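Local coordinates for protein mosquitocidal toxin (PDB 2VSE) that acts as a mosquito-killing holotoxin that joins an ADP-ribosyltransferase domain to ricin-B-like lectin domains, which probably bind carbohydrate, at residues N555-G560 against W596-N601; K604-I609 against D638-P643; L619-N624 against F653-N658. All coordinates share one frame; numbering follows the deposited sequence.

Contact 1. Residues N555-G560 against W596-N601; sequences NSIQDG and WTVTYN
Val598 and Gly560 form an antiparallel hydrogen-bonded pair. Val598 N donates to Gly560 O over 2.8 Å. The return bond, Gly560 N to Val598 O, is longer at 3.3 Å. Before Asp559 the loop leaves the strand, and the Asp559 side chain takes the next backbone N-H. Asp559 OD1 accepts the backbone N of Tyr600 at 2.9 Å, with the donor lying above the carboxylate plane. Asp559 OD2 receives a bond from a water at 2.8 Å, and the same water donates to Tyr600 O. The carboxylate thus holds Tyr600 N directly and, through a water placed rather close to Tyr600 O, probably its carbonyl as well. Asp559 OD2 also lies 3.6 Å from Thr599 CG2.

Beyond the polar part, Asn555 rests on Tyr600. Its CB sits 3.3 Å from the ring centroid, only 6° off the ring normal, in a CH-pi contact. The Asn555 amide then runs over the ring with its plane tilted 27° from it. Tyr600 has CG anti to its backbone N (chi1 -173°), which extends the ring beneath Asn555. Further in, Ile557 CD1 touches Val598 CG1 at 3.8 Å, the two side chains crossing at about a right angle.

The loop leads from strand 547-551 into strand 560-566. Strand 596-601 lies between 560-566 and 606-611 in the antiparallel sheet of a ricin-B-like domain, and Val598 also packs on Tyr562, Phe564 and Tyr607.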
# COMPACT_ATOMS: atom_id res chain seq x y z
N ASN A 555 9.44 -9.45 9.45
CA ASN A 555 8.53 -10.59 9.37
C ASN A 555 7.51 -10.47 8.24
O ASN A 555 6.32 -10.22 8.45
CB ASN A 555 7.98 -11.08 10.73
CG ASN A 555 6.99 -10.15 11.34
OD1 ASN A 555 7.18 -8.94 11.36
ND2 ASN A 555 5.94 -10.72 11.90
N SER A 556 8.04 -10.68 7.03
CA SER A 556 7.33 -10.56 5.78
C SER A 556 6.32 -11.70 5.56
O SER A 556 5.27 -11.50 4.93
CB SER A 556 8.35 -10.54 4.64
OG SER A 556 9.33 -11.55 4.82
N ILE A 557 6.64 -12.88 6.08
CA ILE A 557 5.79 -14.05 5.93
C ILE A 557 5.32 -14.55 7.28
O ILE A 557 5.96 -14.29 8.29
CB ILE A 557 6.49 -15.21 5.15
CG1 ILE A 557 7.71 -15.76 5.89
CG2 ILE A 557 6.88 -14.76 3.76
CD1 ILE A 557 8.14 -17.14 5.36
N GLN A 558 4.21 -15.27 7.30
CA GLN A 558 3.70 -15.75 8.56
C GLN A 558 4.27 -17.13 8.94
O GLN A 558 4.65 -17.93 8.07
CB GLN A 558 2.17 -15.68 8.60
CG GLN A 558 1.44 -16.81 7.99
CD GLN A 558 -0.05 -16.56 7.93
OE1 GLN A 558 -0.55 -15.90 7.01
NE2 GLN A 558 -0.79 -17.09 8.92
N ASP A 559 4.37 -17.38 10.24
CA ASP A 559 4.81 -18.66 10.77
C ASP A 559 3.87 -19.76 10.27
O ASP A 559 2.66 -19.55 10.12
CB ASP A 559 4.80 -18.66 12.31
CG ASP A 559 5.86 -17.73 12.93
OD1 ASP A 559 6.64 -17.06 12.23
OD2 ASP A 559 5.91 -17.67 14.17
N GLY A 560 4.44 -20.93 10.00
CA GLY A 560 3.65 -22.05 9.53
C GLY A 560 4.53 -23.14 8.95
O GLY A 560 5.77 -23.09 9.05
N TRP A 596 8.81 -27.97 6.20
CA TRP A 596 9.60 -27.25 7.17
C TRP A 596 8.70 -26.30 7.95
O TRP A 596 7.85 -25.62 7.36
CB TRP A 596 10.72 -26.46 6.49
CG TRP A 596 11.55 -27.30 5.58
CD1 TRP A 596 11.20 -27.74 4.33
CD2 TRP A 596 12.86 -27.81 5.83
NE1 TRP A 596 12.20 -28.51 3.80
CE2 TRP A 596 13.24 -28.57 4.70
CE3 TRP A 596 13.76 -27.71 6.90
CZ2 TRP A 596 14.48 -29.22 4.60
CZ3 TRP A 596 15.00 -28.38 6.81
CH2 TRP A 596 15.34 -29.11 5.66
N THR A 597 8.89 -26.26 9.27
CA THR A 597 8.26 -25.22 10.09
C THR A 597 9.13 -23.96 10.03
O THR A 597 10.32 -24.00 10.32
CB THR A 597 8.09 -25.65 11.56
OG1 THR A 597 9.37 -25.85 12.15
CG2 THR A 597 7.28 -26.91 11.69
N VAL A 598 8.51 -22.84 9.64
CA VAL A 598 9.21 -21.57 9.50
C VAL A 598 8.75 -20.65 10.64
O VAL A 598 7.55 -20.40 10.79
CB VAL A 598 8.93 -20.96 8.11
CG1 VAL A 598 9.52 -19.58 7.97
CG2 VAL A 598 9.46 -21.89 6.98
N THR A 599 9.69 -20.16 11.44
CA THR A 599 9.34 -19.40 12.64
C THR A 599 10.17 -18.12 12.81
O THR A 599 11.40 -18.15 12.78
CB THR A 599 9.44 -20.25 13.94
OG1 THR A 599 8.77 -21.51 13.75
CG2 THR A 599 8.80 -19.54 15.12
N TYR A 600 9.48 -17.00 13.00
CA TYR A 600 10.14 -15.72 13.16
C TYR A 600 10.74 -15.59 14.55
O TYR A 600 10.14 -15.99 15.54
CB TYR A 600 9.15 -14.58 12.94
CG TYR A 600 9.79 -13.20 12.92
CD1 TYR A 600 10.71 -12.85 11.92
CD2 TYR A 600 9.46 -12.25 13.87
CE1 TYR A 600 11.29 -11.59 11.89
CE2 TYR A 600 10.02 -10.98 13.85
CZ TYR A 600 10.93 -10.66 12.86
OH TYR A 600 11.49 -9.40 12.84
N ASN A 601 11.94 -15.02 14.60
CA ASN A 601 12.60 -14.68 15.87
C ASN A 601 12.73 -13.17 16.03
O ASN A 601 13.35 -12.50 15.21
CB ASN A 601 13.97 -15.37 15.95
CG ASN A 601 14.65 -15.19 17.30
OD1 ASN A 601 14.35 -14.27 18.05
ND2 ASN A 601 15.59 -16.07 17.60
O HOH W 1 7.63 -16.22 15.91

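Contact 2. Residues K604-I609 against D638-P643; sequences KRAYKI and DQYWIP
Tyr607 O is approached by two neighbouring residues of 638-643. Trp641 N donates to it at 2.9 Å, while Tyr640 CA brings a C-H to 3.2 Å. Tyr607 N returns the bond to Trp641 O at 2.7 Å, so Tyr607 and Trp641 are an antiparallel hydrogen-bonded pair. Trp641 O also lies at the edge of the Tyr607 ring, in its plane.

Tyr640 projects between two lysines. Lys604 CG lies over one face of the ring, 4.1 Å above its plane and offset toward the rim. A bend in the lysine chain (chi2 -90°) then carries its amine on to Asp637. Lys608 passes the phenol with CD 3.6 Å from Tyr640 OH. Both the Lys608 amine and the Tyr640 hydroxyl reach Asp635, whose charge would probably steady the lysine as a cation.

Strands 606-611 and 640-645 are neighbours in the sheet of this beta-trefoil domain. The short strand segments cross at 120°, well short of straight antiparallel. Before Tyr607, Arg605 and Ala606 both face Asn601 in a G1 beta bulge.

On the Tyr607 and Trp641 side the packing is buried and largely apolar, with two polar ends that find backbone carbonyls. Pro643 CD meets Tyr607 CD2 at 3.4 Å, and the Tyr607 hydroxyl bonds Ile557 O. Ile609 CD1 reaches Trp641 CD1 at 3.7 Å, the two side chains lying about perpendicular. The Trp641 indole N-H is bonded to Leu619 O.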
# COMPACT_ATOMS: atom_id res chain seq x y z
N LYS A 604 16.54 -11.72 16.44
CA LYS A 604 17.32 -11.89 15.22
C LYS A 604 16.69 -11.18 14.04
O LYS A 604 17.36 -10.90 13.05
CB LYS A 604 17.44 -13.39 14.89
CG LYS A 604 17.96 -14.28 16.02
CD LYS A 604 19.47 -14.39 15.97
CE LYS A 604 19.97 -15.26 17.11
NZ LYS A 604 21.46 -15.21 17.25
N ARG A 605 15.38 -10.90 14.14
CA ARG A 605 14.58 -10.40 13.01
C ARG A 605 14.79 -11.26 11.77
O ARG A 605 15.01 -10.75 10.68
CB ARG A 605 14.86 -8.92 12.75
CG ARG A 605 14.47 -8.05 13.91
CD ARG A 605 15.07 -6.67 13.80
NE ARG A 605 14.70 -5.86 14.95
CZ ARG A 605 15.55 -5.38 15.85
NH1 ARG A 605 16.85 -5.59 15.74
NH2 ARG A 605 15.08 -4.65 16.85
N ALA A 606 14.74 -12.57 11.98
CA ALA A 606 14.99 -13.55 10.93
C ALA A 606 14.27 -14.84 11.29
O ALA A 606 13.76 -14.98 12.41
CB ALA A 606 16.49 -13.80 10.79
N TYR A 607 14.23 -15.78 10.34
CA TYR A 607 13.47 -17.01 10.52
C TYR A 607 14.33 -18.24 10.72
O TYR A 607 15.42 -18.38 10.13
CB TYR A 607 12.54 -17.26 9.32
CG TYR A 607 11.43 -16.25 9.19
CD1 TYR A 607 10.13 -16.57 9.57
CD2 TYR A 607 11.68 -14.98 8.68
CE1 TYR A 607 9.10 -15.63 9.44
CE2 TYR A 607 10.66 -14.04 8.55
CZ TYR A 607 9.38 -14.38 8.94
OH TYR A 607 8.38 -13.45 8.81
N LYS A 608 13.83 -19.15 11.54
CA LYS A 608 14.39 -20.49 11.64
C LYS A 608 13.53 -21.43 10.83
O LYS A 608 12.30 -21.42 10.92
CB LYS A 608 14.46 -20.95 13.10
CG LYS A 608 15.46 -22.08 13.31
CD LYS A 608 16.01 -22.11 14.72
CE LYS A 608 17.21 -23.03 14.80
NZ LYS A 608 17.69 -23.18 16.19
N ILE A 609 14.20 -22.25 10.03
CA ILE A 609 13.56 -23.20 9.12
C ILE A 609 13.93 -24.62 9.58
O ILE A 609 14.96 -25.18 9.18
CB ILE A 609 14.01 -22.94 7.68
CG1 ILE A 609 13.65 -21.50 7.28
CG2 ILE A 609 13.39 -23.97 6.73
CD1 ILE A 609 14.35 -20.98 6.05
N ASP A 638 24.06 -18.64 11.37
CA ASP A 638 23.99 -19.13 9.99
C ASP A 638 22.77 -20.01 9.73
O ASP A 638 22.56 -20.47 8.61
CB ASP A 638 25.29 -19.83 9.57
CG ASP A 638 25.68 -21.00 10.47
OD1 ASP A 638 24.82 -21.54 11.22
OD2 ASP A 638 26.88 -21.40 10.43
N GLN A 639 21.96 -20.23 10.76
CA GLN A 639 20.71 -20.98 10.64
C GLN A 639 19.48 -20.06 10.61
O GLN A 639 18.35 -20.53 10.73
CB GLN A 639 20.60 -22.01 11.76
CG GLN A 639 21.94 -22.67 12.12
CD GLN A 639 21.83 -23.70 13.24
OE1 GLN A 639 20.68 -24.00 13.70
NE2 GLN A 639 23.06 -24.25 13.71
N TYR A 640 19.70 -18.76 10.43
CA TYR A 640 18.60 -17.79 10.38
C TYR A 640 18.51 -17.07 9.04
O TYR A 640 19.52 -16.70 8.45
CB TYR A 640 18.70 -16.82 11.56
CG TYR A 640 18.24 -17.43 12.87
CD1 TYR A 640 16.92 -17.28 13.30
CD2 TYR A 640 19.11 -18.16 13.68
CE1 TYR A 640 16.48 -17.82 14.50
CE2 TYR A 640 18.68 -18.71 14.89
CZ TYR A 640 17.36 -18.54 15.28
OH TYR A 640 16.90 -19.08 16.46
N TRP A 641 17.29 -16.90 8.54
CA TRP A 641 17.10 -16.42 7.18
C TRP A 641 16.09 -15.29 7.08
O TRP A 641 15.11 -15.25 7.82
CB TRP A 641 16.71 -17.57 6.27
CG TRP A 641 17.66 -18.73 6.39
CD1 TRP A 641 17.60 -19.75 7.29
CD2 TRP A 641 18.81 -18.98 5.58
NE1 TRP A 641 18.65 -20.62 7.09
CE2 TRP A 641 19.40 -20.17 6.04
CE3 TRP A 641 19.40 -18.30 4.50
CZ2 TRP A 641 20.55 -20.70 5.47
CZ3 TRP A 641 20.54 -18.83 3.93
CH2 TRP A 641 21.10 -20.02 4.41
N ILE A 642 16.37 -14.37 6.16
CA ILE A 642 15.55 -13.18 5.92
C ILE A 642 14.93 -13.34 4.54
O ILE A 642 15.65 -13.26 3.54
CB ILE A 642 16.40 -11.90 5.93
CG1 ILE A 642 17.29 -11.84 7.17
CG2 ILE A 642 15.50 -10.67 5.82
CD1 ILE A 642 18.51 -10.90 7.03
N PRO A 643 13.62 -13.59 4.49
CA PRO A 643 12.86 -13.72 3.24
C PRO A 643 12.60 -12.36 2.60
O PRO A 643 12.06 -11.48 3.25
CB PRO A 643 11.54 -14.37 3.68
CG PRO A 643 11.76 -14.80 5.15
CD PRO A 643 12.78 -13.85 5.67

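Contact 3. Residues L619-N624 against F653-N658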
# COMPACT_ATOMS: atom_id res chain seq x y z
N LEU A 619 17.56 -25.79 8.41
CA LEU A 619 18.28 -25.41 7.19
C LEU A 619 19.37 -24.40 7.52
O LEU A 619 19.08 -23.30 8.00
CB LEU A 619 17.32 -24.87 6.15
CG LEU A 619 17.80 -24.81 4.70
CD1 LEU A 619 16.60 -25.03 3.79
CD2 LEU A 619 18.48 -23.49 4.41
N ALA A 620 20.62 -24.78 7.24
CA ALA A 620 21.78 -23.99 7.66
C ALA A 620 22.86 -23.89 6.59
O ALA A 620 22.98 -24.77 5.73
CB ALA A 620 22.37 -24.57 8.94
N TRP A 621 23.63 -22.80 6.65
CA TRP A 621 24.80 -22.62 5.80
C TRP A 621 26.05 -22.99 6.60
O TRP A 621 26.21 -22.58 7.75
CB TRP A 621 24.88 -21.17 5.29
CG TRP A 621 26.23 -20.75 4.72
CD1 TRP A 621 27.07 -21.51 3.94
CD2 TRP A 621 26.85 -19.47 4.85
NE1 TRP A 621 28.19 -20.78 3.61
CE2 TRP A 621 28.08 -19.53 4.15
CE3 TRP A 621 26.50 -18.28 5.51
CZ2 TRP A 621 28.96 -18.44 4.08
CZ3 TRP A 621 27.39 -17.20 5.45
CH2 TRP A 621 28.60 -17.29 4.74
N ASP A 622 26.92 -23.78 5.98
CA ASP A 622 28.21 -24.17 6.57
C ASP A 622 29.20 -23.00 6.49
O ASP A 622 30.28 -23.12 5.91
CB ASP A 622 28.77 -25.42 5.86
CG ASP A 622 29.83 -26.15 6.69
OD1 ASP A 622 30.23 -25.62 7.77
OD2 ASP A 622 30.26 -27.26 6.27
N SER A 623 28.81 -21.88 7.07
CA SER A 623 29.53 -20.62 6.89
C SER A 623 31.03 -20.83 7.07
O SER A 623 31.83 -20.46 6.21
CB SER A 623 29.02 -19.56 7.86
OG SER A 623 28.54 -20.15 9.05
N ASN A 624 31.41 -21.43 8.19
CA ASN A 624 32.82 -21.52 8.57
C ASN A 624 33.68 -22.20 7.50
O ASN A 624 34.84 -21.85 7.31
CB ASN A 624 32.97 -22.25 9.91
CG ASN A 624 32.58 -21.38 11.09
OD1 ASN A 624 33.01 -20.24 11.20
ND2 ASN A 624 31.75 -21.93 11.97
N PHE A 653 16.15 -15.84 0.16
CA PHE A 653 16.39 -15.95 1.59
C PHE A 653 17.83 -15.60 1.95
O PHE A 653 18.74 -16.40 1.73
CB PHE A 653 16.09 -17.37 2.07
CG PHE A 653 14.64 -17.75 1.97
CD1 PHE A 653 13.78 -17.56 3.05
CD2 PHE A 653 14.14 -18.31 0.82
CE1 PHE A 653 12.44 -17.91 2.96
CE2 PHE A 653 12.80 -18.66 0.72
CZ PHE A 653 11.96 -18.46 1.79
N ARG A 654 18.04 -14.42 2.52
CA ARG A 654 19.38 -14.00 2.91
C ARG A 654 19.75 -14.60 4.26
O ARG A 654 18.90 -14.70 5.16
CB ARG A 654 19.51 -12.47 2.98
CG ARG A 654 19.28 -11.75 1.66
CD ARG A 654 19.28 -10.25 1.87
NE ARG A 654 19.13 -9.50 0.62
CZ ARG A 654 20.14 -9.17 -0.19
NH1 ARG A 654 21.39 -9.53 0.10
NH2 ARG A 654 19.90 -8.48 -1.29
N ASN A 655 21.01 -14.99 4.40
CA ASN A 655 21.51 -15.54 5.64
C ASN A 655 21.80 -14.44 6.65
O ASN A 655 22.45 -13.45 6.33
CB ASN A 655 22.77 -16.37 5.38
CG ASN A 655 23.20 -17.18 6.59
OD1 ASN A 655 23.92 -16.68 7.46
ND2 ASN A 655 22.76 -18.43 6.65
N TYR A 656 21.33 -14.64 7.88
CA TYR A 656 21.57 -13.69 8.96
C TYR A 656 23.05 -13.34 9.16
O TYR A 656 23.38 -12.16 9.35
CB TYR A 656 20.94 -14.22 10.26
CG TYR A 656 20.98 -13.23 11.42
CD1 TYR A 656 20.41 -11.96 11.30
CD2 TYR A 656 21.58 -13.56 12.62
CE1 TYR A 656 20.44 -11.05 12.35
CE2 TYR A 656 21.61 -12.66 13.69
CZ TYR A 656 21.05 -11.40 13.54
OH TYR A 656 21.09 -10.50 14.58
N LYS A 657 23.93 -14.34 9.10
CA LYS A 657 25.37 -14.14 9.36
C LYS A 657 26.07 -13.34 8.25
O LYS A 657 26.94 -12.51 8.54
CB LYS A 657 26.07 -15.49 9.60
CG LYS A 657 27.56 -15.43 9.94
CD LYS A 657 28.08 -16.82 10.36
CE LYS A 657 29.66 -16.92 10.22
NZ LYS A 657 30.16 -18.35 10.36
N ASN A 658 25.67 -13.57 7.00
CA ASN A 658 26.14 -12.81 5.85
C ASN A 658 24.99 -12.62 4.87
O ASN A 658 24.77 -13.47 4.01
CB ASN A 658 27.34 -13.52 5.19
CG ASN A 658 28.05 -12.67 4.15
OD1 ASN A 658 27.52 -11.66 3.67
ND2 ASN A 658 29.26 -13.07 3.79
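Trp621 and Asn655 make the buried part of this contact. The indole turns its edge to the amide face: Trp621 CE3 stands over Asn655 CG, and OD1, 3.6 Å from CE3, lies in the ring plane. The amide plane stands nearly upright to the indole, 86° away. Asn655 OD1 accepts Lys657 N at 2.9 Å, in an Asx turn where strand 651-655 ends, and its ND2 bonds Asp638 O. A chi1 of 164° at Trp621 swings the six-membered ring toward 653-658. There CZ3 touches Asn658 CB at 3.7 Å. One face of the indole is covered from its own segment, where Ser623 CA lies 3.3 Å above the plane. Strand 618-621 pairs with 629-632, while 651-655 is an outermost strand of the six-stranded sheet of the beta-trefoil domain.

The outer part is looser, with Lys657 exposed and fully extended. Its amine donates to Ser623 OG at 2.8 Å, but NZ is crowded against Ser623 CB and its exact placement is doubtful. Asn624 OD1 lies farther off, 3.5 Å from Lys657 NZ. No backbone bond joins the segments, whose nearest CA atoms, of Trp621 and Asn655, are 7.8 Å apart.

The segments are thus joined by side chains. Inside, the edge of the indole bears on the flat face of an amide that two hydrogen bonds hold. At the rim the link is probably a hydrogen bond to a neutral hydroxyl.

In the fold
The three contacts follow one another across a single beta-trefoil domain. Contacts 1 and 2 have centres about 9 Å apart, contacts 2 and 3 about 8 Å, and contacts 1 and 3 about 16 Å. Contact 2 is the middle one. Strands 596-601 and 606-611 are sheet neighbours, and Asn601 N lies 2.8 Å from Ala606 O, a probable hydrogen bond. On the other side strands 640-645 and 651-655 pair, with Ile642 N 2.7 Å from Arg654 O. Ile609 O and Leu619 N, 2.8 Å apart, tie in strand 618-621. Along the chain contact 1 closes before the other two open, whereas the segments of contacts 2 and 3 alternate.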